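Local coordinates for single-stranded DNA-binding protein (Thermoanaerobacter tengcongensis, PDB 4GS3), which probably binds single-stranded DNA, the chain here being the N-terminal oligonucleotide-binding (OB) domain of a longer PriB protein, at residues T15-V20 / R71-G76; T22-S27 / K34-I39; P53-N58 / I94-A99. All coordinates share one frame; numbering follows the deposited sequence.

Contact 1 (T15-V20 / R71-G76); sequences TLVGKV and RVKIEG
The guanidinium of Arg-71, held through NH1 by the carbonyl of Pro-106, meets the CG1 methyl of Val-17 obliquely, with NE and NH2 each 4.2 Å from that methyl. The contact joins two antiparallel strands of the OB barrel, 15-20 and 71-76, whose axes run 159° apart and approach to 4.7 Å. Two hydrogen-bonded pairs, Leu-16 with Ile-74 and Gly-18 with Val-72, alternate with three non-hydrogen-bonded ones. The outer face carries Thr-15, Val-17, Lys-19, Arg-71, Lys-73 and Glu-75. Val-17 straddles two cationic chains there: a chi1 of -179° sets CG1 anti to the backbone N and toward the guanidinium, while CG2 lies 3.9 Å from CG in the aliphatic stem of Lys-73. An alanine in place of Val-17 would probably open a gap between the two chains and leave the Lys-73 stem and the Arg-71 guanidinium freer to move. NZ of Lys-19 forms a salt bridge to Glu-107; OE1 of Glu-75 is hydrogen-bonded to Thr-13 and salt-bridged to Arg-100. On the inner face, Leu-16, Val-72 and Ile-74 turn into the barrel, where strand 33-43 packs against all three. At Thr-15, CG2 rests 3.7 Å from CE of Lys-73.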
ATOM      1  N   THR A  15      -4.245  -6.634  -7.025  1.00  9.22           N
ATOM      2  CA  THR A  15      -5.142  -6.764  -5.854  1.00  9.96           C
ATOM      3  C   THR A  15      -4.385  -7.544  -4.797  1.00  9.51           C
ATOM      4  O   THR A  15      -3.865  -8.636  -5.070  1.00 10.33           O
ATOM      5  CB  THR A  15      -6.456  -7.430  -6.226  1.00 13.68           C
ATOM      6  OG1 THR A  15      -7.118  -6.648  -7.221  1.00 19.36           O
ATOM      7  CG2 THR A  15      -7.359  -7.504  -4.989  1.00 17.25           C
ATOM      8  N   LEU A  16      -4.378  -7.004  -3.573  1.00  9.44           N
ATOM      9  CA  LEU A  16      -3.692  -7.618  -2.436  1.00  9.29           C
ATOM     10  C   LEU A  16      -4.606  -7.600  -1.229  1.00  9.68           C
ATOM     11  O   LEU A  16      -5.307  -6.597  -0.996  1.00 11.14           O
ATOM     12  CB  LEU A  16      -2.431  -6.841  -2.079  1.00 10.10           C
ATOM     13  CG  LEU A  16      -1.389  -6.705  -3.206  1.00 10.86           C
ATOM     14  CD1 LEU A  16      -0.314  -5.743  -2.781  1.00 12.48           C
ATOM     15  CD2 LEU A  16      -0.779  -8.044  -3.589  1.00 12.20           C
ATOM     16  N   VAL A  17      -4.559  -8.653  -0.428  1.00  9.04           N
ATOM     17  CA  VAL A  17      -5.181  -8.659   0.898  1.00  9.29           C
ATOM     18  C   VAL A  17      -4.104  -9.043   1.870  1.00  9.56           C
ATOM     19  O   VAL A  17      -3.489 -10.110   1.752  1.00 10.75           O
ATOM     20  CB  VAL A  17      -6.355  -9.635   0.979  1.00 10.85           C
ATOM     21  CG1 VAL A  17      -6.950  -9.545   2.395  1.00 12.71           C
ATOM     22  CG2 VAL A  17      -7.416  -9.343  -0.067  1.00 11.58           C
ATOM     23  N   GLY A  18      -3.827  -8.194   2.848  1.00  9.87           N
ATOM     24  CA  GLY A  18      -2.808  -8.501   3.834  1.00 10.37           C
ATOM     25  C   GLY A  18      -2.795  -7.489   4.962  1.00 10.43           C
ATOM     26  O   GLY A  18      -3.783  -6.752   5.155  1.00 11.47           O
ATOM     27  N   LYS A  19      -1.714  -7.478   5.717  1.00 10.71           N
ATOM     28  CA  LYS A  19      -1.620  -6.652   6.903  1.00 11.46           C
ATOM     29  C   LYS A  19      -0.530  -5.620   6.767  1.00 10.57           C
ATOM     30  O   LYS A  19       0.557  -5.869   6.240  1.00 10.96           O
ATOM     31  CB  LYS A  19      -1.329  -7.507   8.150  1.00 15.32           C
ATOM     32  CG  LYS A  19      -2.588  -8.291   8.573  1.00 18.00           C
ATOM     33  CD  LYS A  19      -2.447  -9.101   9.796  1.00 22.78           C
ATOM     34  CE  LYS A  19      -3.648 -10.017  10.032  1.00 29.87           C
ATOM     35  NZ  LYS A  19      -3.546 -10.466  11.449  1.00 42.91           N
ATOM     36  N   VAL A  20      -0.791  -4.414   7.267  1.00 10.59           N
ATOM     37  CA  VAL A  20       0.211  -3.371   7.332  1.00 10.94           C
ATOM     38  C   VAL A  20       1.350  -3.889   8.179  1.00 10.59           C
ATOM     39  O   VAL A  20       1.122  -4.235   9.365  1.00 12.73           O
ATOM     40  CB  VAL A  20      -0.390  -2.062   7.890  1.00 11.45           C
ATOM     41  CG1 VAL A  20       0.697  -0.986   8.050  1.00 12.97           C
ATOM     42  CG2 VAL A  20      -1.551  -1.560   7.019  1.00 12.12           C
ATOM     43  N   ARG A  71      -5.570  -4.919   8.781  1.00 12.13           N
ATOM     44  CA  ARG A  71      -5.777  -5.765   7.608  1.00 11.19           C
ATOM     45  C   ARG A  71      -6.540  -4.953   6.569  1.00 10.51           C
ATOM     46  O   ARG A  71      -7.509  -4.287   6.893  1.00 10.77           O
ATOM     47  CB  ARG A  71      -6.559  -7.004   8.004  1.00 12.37           C
ATOM     48  CG  ARG A  71      -6.552  -8.044   6.928  1.00 12.81           C
ATOM     49  CD  ARG A  71      -7.331  -9.229   7.415  1.00 15.75           C
ATOM     50  NE  ARG A  71      -7.252 -10.322   6.486  1.00 15.86           N
ATOM     51  CZ  ARG A  71      -8.224 -11.207   6.277  1.00 16.18           C
ATOM     52  NH1 ARG A  71      -9.415 -11.146   6.850  1.00 18.33           N
ATOM     53  NH2 ARG A  71      -7.973 -12.185   5.440  1.00 19.16           N
ATOM     54  N   VAL A  72      -6.094  -5.067   5.317  1.00 10.46           N
ATOM     55  CA  VAL A  72      -6.630  -4.255   4.236  1.00  9.97           C
ATOM     56  C   VAL A  72      -6.723  -5.093   2.965  1.00 10.07           C
ATOM     57  O   VAL A  72      -5.976  -6.032   2.743  1.00 11.53           O
ATOM     58  CB  VAL A  72      -5.785  -3.009   3.983  1.00 11.60           C
ATOM     59  CG1 VAL A  72      -5.774  -2.083   5.154  1.00 14.15           C
ATOM     60  CG2 VAL A  72      -4.348  -3.355   3.591  1.00 13.04           C
ATOM     61  N   LYS A  73      -7.653  -4.660   2.118  1.00  9.99           N
ATOM     62  CA  LYS A  73      -7.666  -5.040   0.706  1.00  9.76           C
ATOM     63  C   LYS A  73      -7.281  -3.804  -0.089  1.00 10.07           C
ATOM     64  O   LYS A  73      -7.895  -2.729   0.088  1.00 11.61           O
ATOM     65  CB  LYS A  73      -9.014  -5.547   0.262  1.00 10.98           C
ATOM     66  CG  LYS A  73      -9.073  -5.958  -1.189  1.00 11.90           C
ATOM     67  CD  LYS A  73     -10.399  -6.533  -1.585  1.00 15.79           C
ATOM     68  CE  LYS A  73     -10.450  -6.992  -2.992  1.00 15.32           C
ATOM     69  NZ  LYS A  73     -11.799  -7.428  -3.451  1.00 19.54           N
ATOM     70  N   ILE A  74      -6.299  -3.928  -0.975  1.00  9.93           N
ATOM     71  CA  ILE A  74      -5.811  -2.863  -1.802  1.00 10.34           C
ATOM     72  C   ILE A  74      -5.962  -3.230  -3.253  1.00 10.48           C
ATOM     73  O   ILE A  74      -5.628  -4.368  -3.638  1.00 12.15           O
ATOM     74  CB  ILE A  74      -4.336  -2.545  -1.524  1.00 11.81           C
ATOM     75  CG1 ILE A  74      -4.200  -2.047  -0.070  1.00 15.22           C
ATOM     76  CG2 ILE A  74      -3.712  -1.576  -2.475  1.00 14.68           C
ATOM     77  CD1 ILE A  74      -2.813  -1.969   0.430  1.00 16.98           C
ATOM     78  N   GLU A  75      -6.421  -2.298  -4.067  1.00 10.84           N
ATOM     79  CA  GLU A  75      -6.320  -2.367  -5.497  1.00 11.06           C
ATOM     80  C   GLU A  75      -5.414  -1.234  -5.942  1.00 10.53           C
ATOM     81  O   GLU A  75      -5.576  -0.100  -5.495  1.00 11.29           O
ATOM     82  CB  GLU A  75      -7.642  -2.266  -6.265  1.00 14.18           C
ATOM     83  CG  GLU A  75      -7.471  -2.687  -7.753  1.00 17.72           C
ATOM     84  CD  GLU A  75      -6.892  -1.723  -8.740  1.00 18.11           C
ATOM     85  OE1 GLU A  75      -6.276  -2.123  -9.756  1.00 22.16           O
ATOM     86  OE2 GLU A  75      -6.987  -0.485  -8.486  1.00 19.06           O
ATOM     87  N   GLY A  76      -4.518  -1.485  -6.888  1.00 11.08           N
ATOM     88  CA  GLY A  76      -3.689  -0.438  -7.408  1.00 11.66           C
ATOM     89  C   GLY A  76      -2.918  -0.844  -8.646  1.00 10.90           C
ATOM     90  O   GLY A  76      -3.182  -1.846  -9.245  1.00 15.78           O
TER

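Contact 2 (T22-S27 / K34-I39); sequences TPLEFS and KFFNFI
Glu-25 and Asn-37 exchange two backbone hydrogen bonds, N of each to O of the other, as an antiparallel pair in the hairpin of strands 25-30 and 33-43, whose segments 25-27 and 34-39 run at 129°. A third bond, from N of Ser-27 to O of Phe-35 (2.8 Å), is nearly straight. At the other end, where the first segment is loop, OG1 of Thr-22, set between its own backbone N and carbonyl carbon (chi1 69°), accepts from N of Ile-39 (3.0 Å). Phe-26 and Phe-36 form a T-shaped pair: the edge of Phe-26 is turned to the face of Phe-36, the centroids 5.9 Å apart and the planes at 76°. Leu-24 reaches inward alongside Phe-38, its CD1 3.5 Å from CD1 of that ring, while its CD2 lies 3.9 Å from CB of Phe-36. On the face of Glu-25 and Asn-37, a water accepts from ND2 of Asn-37 (2.9 Å) and donates to O of Phe-26. Asn-37 is thus held at both ends, ND2 by the water and the other end by Thr-55, which probably limits how the carboxamide can turn.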
ATOM      1  N   THR A  22       4.901  -2.487   8.070  1.00 13.30           N
ATOM      2  CA  THR A  22       5.694  -1.366   8.524  1.00 13.04           C
ATOM      3  C   THR A  22       4.777  -0.127   8.477  1.00 13.03           C
ATOM      4  O   THR A  22       3.810  -0.097   7.733  1.00 14.24           O
ATOM      5  CB  THR A  22       6.934  -1.148   7.662  1.00 13.00           C
ATOM      6  OG1 THR A  22       6.530  -0.691   6.353  1.00 13.79           O
ATOM      7  CG2 THR A  22       7.802  -2.386   7.543  1.00 14.37           C
ATOM      8  N   PRO A  23       5.053   0.884   9.303  1.00 13.91           N
ATOM      9  CA  PRO A  23       4.117   2.012   9.394  1.00 15.05           C
ATOM     10  C   PRO A  23       4.145   2.905   8.147  1.00 14.39           C
ATOM     11  O   PRO A  23       5.117   3.004   7.427  1.00 15.79           O
ATOM     12  CB  PRO A  23       4.565   2.786  10.594  1.00 16.65           C
ATOM     13  CG  PRO A  23       5.984   2.405  10.743  1.00 18.83           C
ATOM     14  CD  PRO A  23       6.143   1.009  10.293  1.00 14.62           C
ATOM     15  N   LEU A  24       3.065   3.634   7.985  1.00 14.79           N
ATOM     16  CA  LEU A  24       3.039   4.641   6.916  1.00 15.53           C
ATOM     17  C   LEU A  24       4.126   5.668   7.174  1.00 15.72           C
ATOM     18  O   LEU A  24       4.230   6.290   8.225  1.00 21.97           O
ATOM     19  CB  LEU A  24       1.670   5.298   6.797  1.00 17.28           C
ATOM     20  CG  LEU A  24       0.714   4.590   5.800  1.00 18.04           C
ATOM     21  CD1 LEU A  24       0.385   3.221   6.372  1.00 17.88           C
ATOM     22  CD2 LEU A  24      -0.480   5.478   5.554  1.00 21.94           C
ATOM     23  N   GLU A  25       4.987   5.861   6.187  1.00 15.61           N
ATOM     24  CA  GLU A  25       6.119   6.769   6.312  1.00 17.77           C
ATOM     25  C   GLU A  25       5.914   7.809   5.252  1.00 18.03           C
ATOM     26  O   GLU A  25       5.711   7.481   4.075  1.00 18.58           O
ATOM     27  CB  GLU A  25       7.427   5.992   6.172  1.00 20.49           C
ATOM     28  CG  GLU A  25       7.659   5.080   7.388  1.00 27.83           C
ATOM     29  CD  GLU A  25       8.873   4.211   7.608  1.00 29.91           C
ATOM     30  OE1 GLU A  25       9.788   4.399   6.734  1.00 36.70           O
ATOM     31  OE2 GLU A  25       9.033   3.361   8.598  1.00 31.99           O
ATOM     32  N   PHE A  26       5.946   9.041   5.632  1.00 22.38           N
ATOM     33  CA  PHE A  26       5.785  10.132   4.688  1.00 24.45           C
ATOM     34  C   PHE A  26       6.861  10.021   3.649  1.00 26.18           C
ATOM     35  O   PHE A  26       8.040   9.879   3.993  1.00 35.65           O
ATOM     36  CB  PHE A  26       5.845  11.435   5.518  1.00 31.42           C
ATOM     37  CG  PHE A  26       5.811  12.630   4.600  1.00 36.13           C
ATOM     38  CD1 PHE A  26       4.604  13.034   4.031  1.00 38.30           C
ATOM     39  CD2 PHE A  26       6.952  13.317   4.294  1.00 41.76           C
ATOM     40  CE1 PHE A  26       4.580  14.117   3.200  1.00 40.78           C
ATOM     41  CE2 PHE A  26       6.910  14.436   3.472  1.00 43.99           C
ATOM     42  CZ  PHE A  26       5.723  14.860   2.914  1.00 43.56           C
ATOM     43  N   SER A  27       6.485  10.086   2.373  1.00 29.30           N
ATOM     44  CA  SER A  27       7.563  10.173   1.392  1.00 33.54           C
ATOM     45  C   SER A  27       7.742  11.645   1.013  1.00 35.65           C
ATOM     46  O   SER A  27       8.760  12.264   1.315  1.00 41.22           O
ATOM     47  CB  SER A  27       7.279   9.374   0.132  1.00 35.84           C
ATOM     48  OG  SER A  27       5.983   9.616  -0.363  1.00 44.80           O
ATOM     49  N   LYS A  34      -0.076  14.801   0.160  1.00 18.34           N
ATOM     50  CA  LYS A  34       0.868  13.997   0.938  1.00 18.23           C
ATOM     51  C   LYS A  34       0.744  12.516   0.530  1.00 16.93           C
ATOM     52  O   LYS A  34      -0.363  11.968   0.463  1.00 19.05           O
ATOM     53  CB  LYS A  34       0.620  14.130   2.427  1.00 21.36           C
ATOM     54  CG  LYS A  34       0.705  15.550   2.985  1.00 27.24           C
ATOM     55  CD  LYS A  34       0.182  15.583   4.425  1.00 34.64           C
ATOM     56  CE  LYS A  34       0.679  16.780   5.235  1.00 38.94           C
ATOM     57  NZ  LYS A  34       0.030  18.048   4.785  1.00 44.71           N
ATOM     58  N   PHE A  35       1.874  11.887   0.268  1.00 16.55           N
ATOM     59  CA  PHE A  35       1.997  10.498  -0.042  1.00 15.48           C
ATOM     60  C   PHE A  35       2.826   9.793   1.044  1.00 15.33           C
ATOM     61  O   PHE A  35       3.788  10.334   1.596  1.00 20.14           O
ATOM     62  CB  PHE A  35       2.593  10.261  -1.448  1.00 18.74           C
ATOM     63  CG  PHE A  35       1.634  10.685  -2.548  1.00 19.48           C
ATOM     64  CD1 PHE A  35       1.561  12.039  -2.888  1.00 22.88           C
ATOM     65  CD2 PHE A  35       0.832   9.755  -3.183  1.00 21.00           C
ATOM     66  CE1 PHE A  35       0.693  12.433  -3.880  1.00 26.49           C
ATOM     67  CE2 PHE A  35      -0.033  10.186  -4.166  1.00 23.89           C
ATOM     68  CZ  PHE A  35      -0.123  11.514  -4.495  1.00 27.61           C
ATOM     69  N   PHE A  36       2.430   8.543   1.254  1.00 14.01           N
ATOM     70  CA  PHE A  36       3.033   7.688   2.248  1.00 13.65           C
ATOM     71  C   PHE A  36       3.393   6.333   1.620  1.00 13.10           C
ATOM     72  O   PHE A  36       2.665   5.851   0.753  1.00 15.25           O
ATOM     73  CB  PHE A  36       2.078   7.436   3.375  1.00 14.65           C
ATOM     74  CG  PHE A  36       1.706   8.707   4.113  1.00 16.09           C
ATOM     75  CD1 PHE A  36       0.717   9.526   3.587  1.00 18.27           C
ATOM     76  CD2 PHE A  36       2.352   9.061   5.243  1.00 17.72           C
ATOM     77  CE1 PHE A  36       0.384  10.693   4.220  1.00 22.48           C
ATOM     78  CE2 PHE A  36       1.987  10.236   5.921  1.00 23.29           C
ATOM     79  CZ  PHE A  36       1.017  11.036   5.399  1.00 24.62           C
ATOM     80  N   ASN A  37       4.464   5.754   2.080  1.00 12.85           N
ATOM     81  CA  ASN A  37       4.860   4.414   1.710  1.00 12.69           C
ATOM     82  C   ASN A  37       4.731   3.492   2.910  1.00 11.56           C
ATOM     83  O   ASN A  37       4.967   3.914   4.048  1.00 13.92           O
ATOM     84  CB  ASN A  37       6.359   4.426   1.329  1.00 15.42           C
ATOM     85  CG  ASN A  37       6.675   5.174   0.069  1.00 16.56           C
ATOM     86  OD1 ASN A  37       5.986   5.096  -0.942  1.00 20.43           O
ATOM     87  ND2 ASN A  37       7.769   5.909   0.103  1.00 22.43           N
ATOM     88  N   PHE A  38       4.412   2.218   2.681  1.00 10.75           N
ATOM     89  CA  PHE A  38       4.425   1.229   3.733  1.00 10.57           C
ATOM     90  C   PHE A  38       4.590  -0.147   3.091  1.00  9.74           C
ATOM     91  O   PHE A  38       4.361  -0.313   1.900  1.00 11.18           O
ATOM     92  CB  PHE A  38       3.190   1.283   4.620  1.00 11.48           C
ATOM     93  CG  PHE A  38       1.897   0.914   3.980  1.00 11.46           C
ATOM     94  CD1 PHE A  38       1.160   1.836   3.260  1.00 12.86           C
ATOM     95  CD2 PHE A  38       1.388  -0.363   4.108  1.00 11.94           C
ATOM     96  CE1 PHE A  38      -0.060   1.527   2.718  1.00 13.70           C
ATOM     97  CE2 PHE A  38       0.160  -0.690   3.564  1.00 12.92           C
ATOM     98  CZ  PHE A  38      -0.560   0.271   2.882  1.00 14.09           C
ATOM     99  N   ILE A  39       4.923  -1.146   3.906  1.00  9.86           N
ATOM    100  CA  ILE A  39       5.009  -2.518   3.456  1.00  9.28           C
ATOM    101  C   ILE A  39       3.804  -3.306   3.921  1.00  9.20           C
ATOM    102  O   ILE A  39       3.392  -3.199   5.080  1.00 10.14           O
ATOM    103  CB  ILE A  39       6.295  -3.158   4.026  1.00 10.21           C
ATOM    104  CG1 ILE A  39       7.539  -2.376   3.574  1.00 11.33           C
ATOM    105  CG2 ILE A  39       6.386  -4.649   3.667  1.00 11.16           C
ATOM    106  CD1 ILE A  39       7.694  -2.215   2.089  1.00 13.40           C
TER
HETATM  107  O   HOH W   1       8.619   7.101   2.618  0.50 26.12           O

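Contact 3 (P53-N58 / I94-A99); sequences PITISN and ILTVFA
Thr-55 OG1 is gripped from two strands: it accepts a short hydrogen bond of 2.7 Å from OG1 of Thr-96 and has OD1 of Asn-37, in strand 33-43, as its second partner. The two threonine side chains cross at about a right angle, and a chi1 of -163° turns OG1 of Thr-96 toward Thr-55. OG1 of Thr-96 also comes within 3.3 Å of N of Thr-55, at too poor an angle for a bond; that N-H donates instead to O of Val-97, from above the carbonyl plane. Strands 53-57 and 94-99 run parallel here with their axes at 51°, the pairing that closes an OB barrel between its third and fifth strands. Pro-53 O takes the N-H of Val-97, while Ala-99 N donates to O of Thr-55 with an N-H...O angle of 177°. Toward the interior, Ile-54 CD1 packs 3.9 Å from CB of Val-97, and CB of Ala-99 sits 4.0 Å from CD1 of Ile-56. On the other face, CG2 of Thr-55 meets CD1 of Phe-98 (3.9 Å) obliquely, a ring that also makes a cation-pi contact with Arg-79. Where the strands part, a water accepts from N of Ser-57 (3.0 Å) and donates to O of Ala-99 (2.8 Å).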
ATOM      1  N   PRO A  53       5.643  -3.477  -1.399  1.00  9.59           N
ATOM      2  CA  PRO A  53       5.634  -2.010  -1.218  1.00  9.93           C
ATOM      3  C   PRO A  53       4.355  -1.384  -1.718  1.00  9.56           C
ATOM      4  O   PRO A  53       3.904  -1.649  -2.840  1.00 10.86           O
ATOM      5  CB  PRO A  53       6.793  -1.587  -2.099  1.00 11.55           C
ATOM      6  CG  PRO A  53       6.764  -2.583  -3.248  1.00 12.03           C
ATOM      7  CD  PRO A  53       6.415  -3.876  -2.578  1.00 10.26           C
ATOM      8  N   ILE A  54       3.766  -0.543  -0.876  1.00  9.56           N
ATOM      9  CA  ILE A  54       2.573   0.199  -1.195  1.00  9.37           C
ATOM     10  C   ILE A  54       2.877   1.709  -1.092  1.00  9.72           C
ATOM     11  O   ILE A  54       3.595   2.133  -0.187  1.00 11.38           O
ATOM     12  CB  ILE A  54       1.406  -0.131  -0.240  1.00  9.76           C
ATOM     13  CG1 ILE A  54       1.256  -1.633   0.033  1.00 10.43           C
ATOM     14  CG2 ILE A  54       0.116   0.470  -0.738  1.00 11.93           C
ATOM     15  CD1 ILE A  54       0.985  -2.509  -1.166  1.00 11.40           C
ATOM     16  N   THR A  55       2.269   2.486  -1.962  1.00  9.94           N
ATOM     17  CA  THR A  55       2.263   3.944  -1.890  1.00 11.07           C
ATOM     18  C   THR A  55       0.831   4.400  -1.896  1.00 10.81           C
ATOM     19  O   THR A  55       0.048   3.917  -2.723  1.00 12.54           O
ATOM     20  CB  THR A  55       3.051   4.571  -3.032  1.00 12.67           C
ATOM     21  OG1 THR A  55       4.420   4.153  -2.932  1.00 14.14           O
ATOM     22  CG2 THR A  55       2.939   6.104  -3.049  1.00 17.02           C
ATOM     23  N   ILE A  56       0.488   5.306  -1.001  1.00 11.86           N
ATOM     24  CA  ILE A  56      -0.860   5.769  -0.913  1.00 12.46           C
ATOM     25  C   ILE A  56      -0.909   7.247  -0.607  1.00 12.70           C
ATOM     26  O   ILE A  56      -0.146   7.785   0.206  1.00 14.91           O
ATOM     27  CB  ILE A  56      -1.592   4.932   0.158  1.00 15.28           C
ATOM     28  CG1 ILE A  56      -3.083   5.224   0.133  1.00 16.78           C
ATOM     29  CG2 ILE A  56      -1.011   5.112   1.570  1.00 17.57           C
ATOM     30  CD1 ILE A  56      -3.904   4.074   0.745  1.00 19.92           C
ATOM     31  N   SER A  57      -1.859   7.916  -1.259  1.00 13.78           N
ATOM     32  CA  SER A  57      -2.196   9.301  -0.999  1.00 15.85           C
ATOM     33  C   SER A  57      -3.035   9.418   0.263  1.00 16.01           C
ATOM     34  O   SER A  57      -3.903   8.602   0.509  1.00 17.23           O
ATOM     35  CB  SER A  57      -3.049   9.844  -2.121  1.00 19.23           C
ATOM     36  OG  SER A  57      -3.505  11.141  -1.778  1.00 21.43           O
ATOM     37  N   ASN A  58      -2.809  10.473   1.029  1.00 19.03           N
ATOM     38  CA  ASN A  58      -3.695  10.605   2.192  1.00 26.09           C
ATOM     39  C   ASN A  58      -5.102  10.988   1.756  1.00 25.54           C
ATOM     40  O   ASN A  58      -5.958  10.836   2.605  1.00 31.64           O
ATOM     41  CB  ASN A  58      -3.219  11.551   3.268  1.00 33.04           C
ATOM     42  CG  ASN A  58      -3.205  12.989   2.866  1.00 35.28           C
ATOM     43  OD1 ASN A  58      -3.223  13.280   1.679  1.00 37.87           O
ATOM     44  ND2 ASN A  58      -3.155  13.870   3.824  1.00 47.62           N
ATOM     45  N   ILE A  94      12.539   2.639  -8.055  1.00 13.82           N
ATOM     46  CA  ILE A  94      11.749   1.983  -7.009  1.00 12.78           C
ATOM     47  C   ILE A  94      10.493   1.432  -7.658  1.00 12.11           C
ATOM     48  O   ILE A  94       9.892   2.053  -8.528  1.00 14.21           O
ATOM     49  CB  ILE A  94      11.472   2.941  -5.847  1.00 14.86           C
ATOM     50  CG1 ILE A  94      12.783   3.473  -5.245  1.00 17.64           C
ATOM     51  CG2 ILE A  94      10.558   2.326  -4.817  1.00 17.58           C
ATOM     52  CD1 ILE A  94      13.591   2.481  -4.507  1.00 21.17           C
ATOM     53  N   LEU A  95      10.058   0.278  -7.164  1.00 11.45           N
ATOM     54  CA  LEU A  95       8.764  -0.290  -7.508  1.00 10.90           C
ATOM     55  C   LEU A  95       7.819  -0.085  -6.360  1.00 10.92           C
ATOM     56  O   LEU A  95       8.185  -0.205  -5.165  1.00 12.37           O
ATOM     57  CB  LEU A  95       8.907  -1.804  -7.730  1.00 11.78           C
ATOM     58  CG  LEU A  95       9.678  -2.140  -8.987  1.00 13.10           C
ATOM     59  CD1 LEU A  95      10.112  -3.577  -8.992  1.00 15.06           C
ATOM     60  CD2 LEU A  95       8.832  -1.878 -10.215  1.00 17.26           C
ATOM     61  N   THR A  96       6.557   0.180  -6.686  1.00 10.69           N
ATOM     62  CA  THR A  96       5.527   0.278  -5.670  1.00 10.43           C
ATOM     63  C   THR A  96       4.194  -0.104  -6.236  1.00  9.52           C
ATOM     64  O   THR A  96       3.953   0.084  -7.447  1.00 11.28           O
ATOM     65  CB  THR A  96       5.528   1.714  -5.055  1.00 11.56           C
ATOM     66  OG1 THR A  96       4.801   1.605  -3.817  1.00 13.23           O
ATOM     67  CG2 THR A  96       4.915   2.741  -5.989  1.00 13.43           C
ATOM     68  N   VAL A  97       3.298  -0.553  -5.378  1.00  9.42           N
ATOM     69  CA  VAL A  97       1.894  -0.696  -5.713  1.00  9.59           C
ATOM     70  C   VAL A  97       1.270   0.635  -5.338  1.00 10.03           C
ATOM     71  O   VAL A  97       1.120   0.949  -4.147  1.00 11.06           O
ATOM     72  CB  VAL A  97       1.256  -1.868  -5.001  1.00 10.36           C
ATOM     73  CG1 VAL A  97      -0.246  -1.916  -5.375  1.00 11.80           C
ATOM     74  CG2 VAL A  97       1.945  -3.180  -5.312  1.00 11.60           C
ATOM     75  N   PHE A  98       0.885   1.410  -6.332  1.00 10.31           N
ATOM     76  CA  PHE A  98       0.287   2.711  -6.148  1.00 10.42           C
ATOM     77  C   PHE A  98      -1.203   2.495  -5.970  1.00 10.87           C
ATOM     78  O   PHE A  98      -1.917   2.109  -6.890  1.00 11.95           O
ATOM     79  CB  PHE A  98       0.593   3.602  -7.348  1.00 12.06           C
ATOM     80  CG  PHE A  98       0.235   5.042  -7.148  1.00 14.11           C
ATOM     81  CD1 PHE A  98       1.119   5.904  -6.518  1.00 16.24           C
ATOM     82  CD2 PHE A  98      -0.942   5.535  -7.606  1.00 18.81           C
ATOM     83  CE1 PHE A  98       0.832   7.230  -6.362  1.00 19.65           C
ATOM     84  CE2 PHE A  98      -1.267   6.882  -7.443  1.00 21.24           C
ATOM     85  CZ  PHE A  98      -0.375   7.726  -6.806  1.00 22.01           C
ATOM     86  N   ALA A  99      -1.699   2.735  -4.735  1.00 10.92           N
ATOM     87  CA  ALA A  99      -3.040   2.373  -4.391  1.00 11.17           C
ATOM     88  C   ALA A  99      -4.048   3.279  -5.089  1.00 11.38           C
ATOM     89  O   ALA A  99      -3.894   4.476  -5.146  1.00 13.40           O
ATOM     90  CB  ALA A  99      -3.226   2.450  -2.866  1.00 13.41           C
TER
HETATM   91  O   HOH W   2      -2.615   6.598  -3.835  1.00 25.55           O

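Overall arrangement
The three contacts are seams of one curled sheet, the usual architecture of an OB barrel. Contacts 2 and 3 adjoin, their centres about 8 Å apart, because strand 33-43 is paired with strand 49-57; Phe-35 CE2 lies 3.6 Å from Phe-98 CZ. Contact 1 lies about 11 Å from contact 3 and about 14 Å from contact 2, measured between centres. It meets both through the shared interior, where Leu-16 CD1 is 3.8 Å from Ile-54 CD1 and Val-20 CG2 is 4.0 Å from Phe-38 CE2. Along the chain, contact 2 is nested within contact 1, whereas contacts 1 and 3 interlock. The barrel they help close is probably the part that binds single-stranded DNA, as in other OB domains.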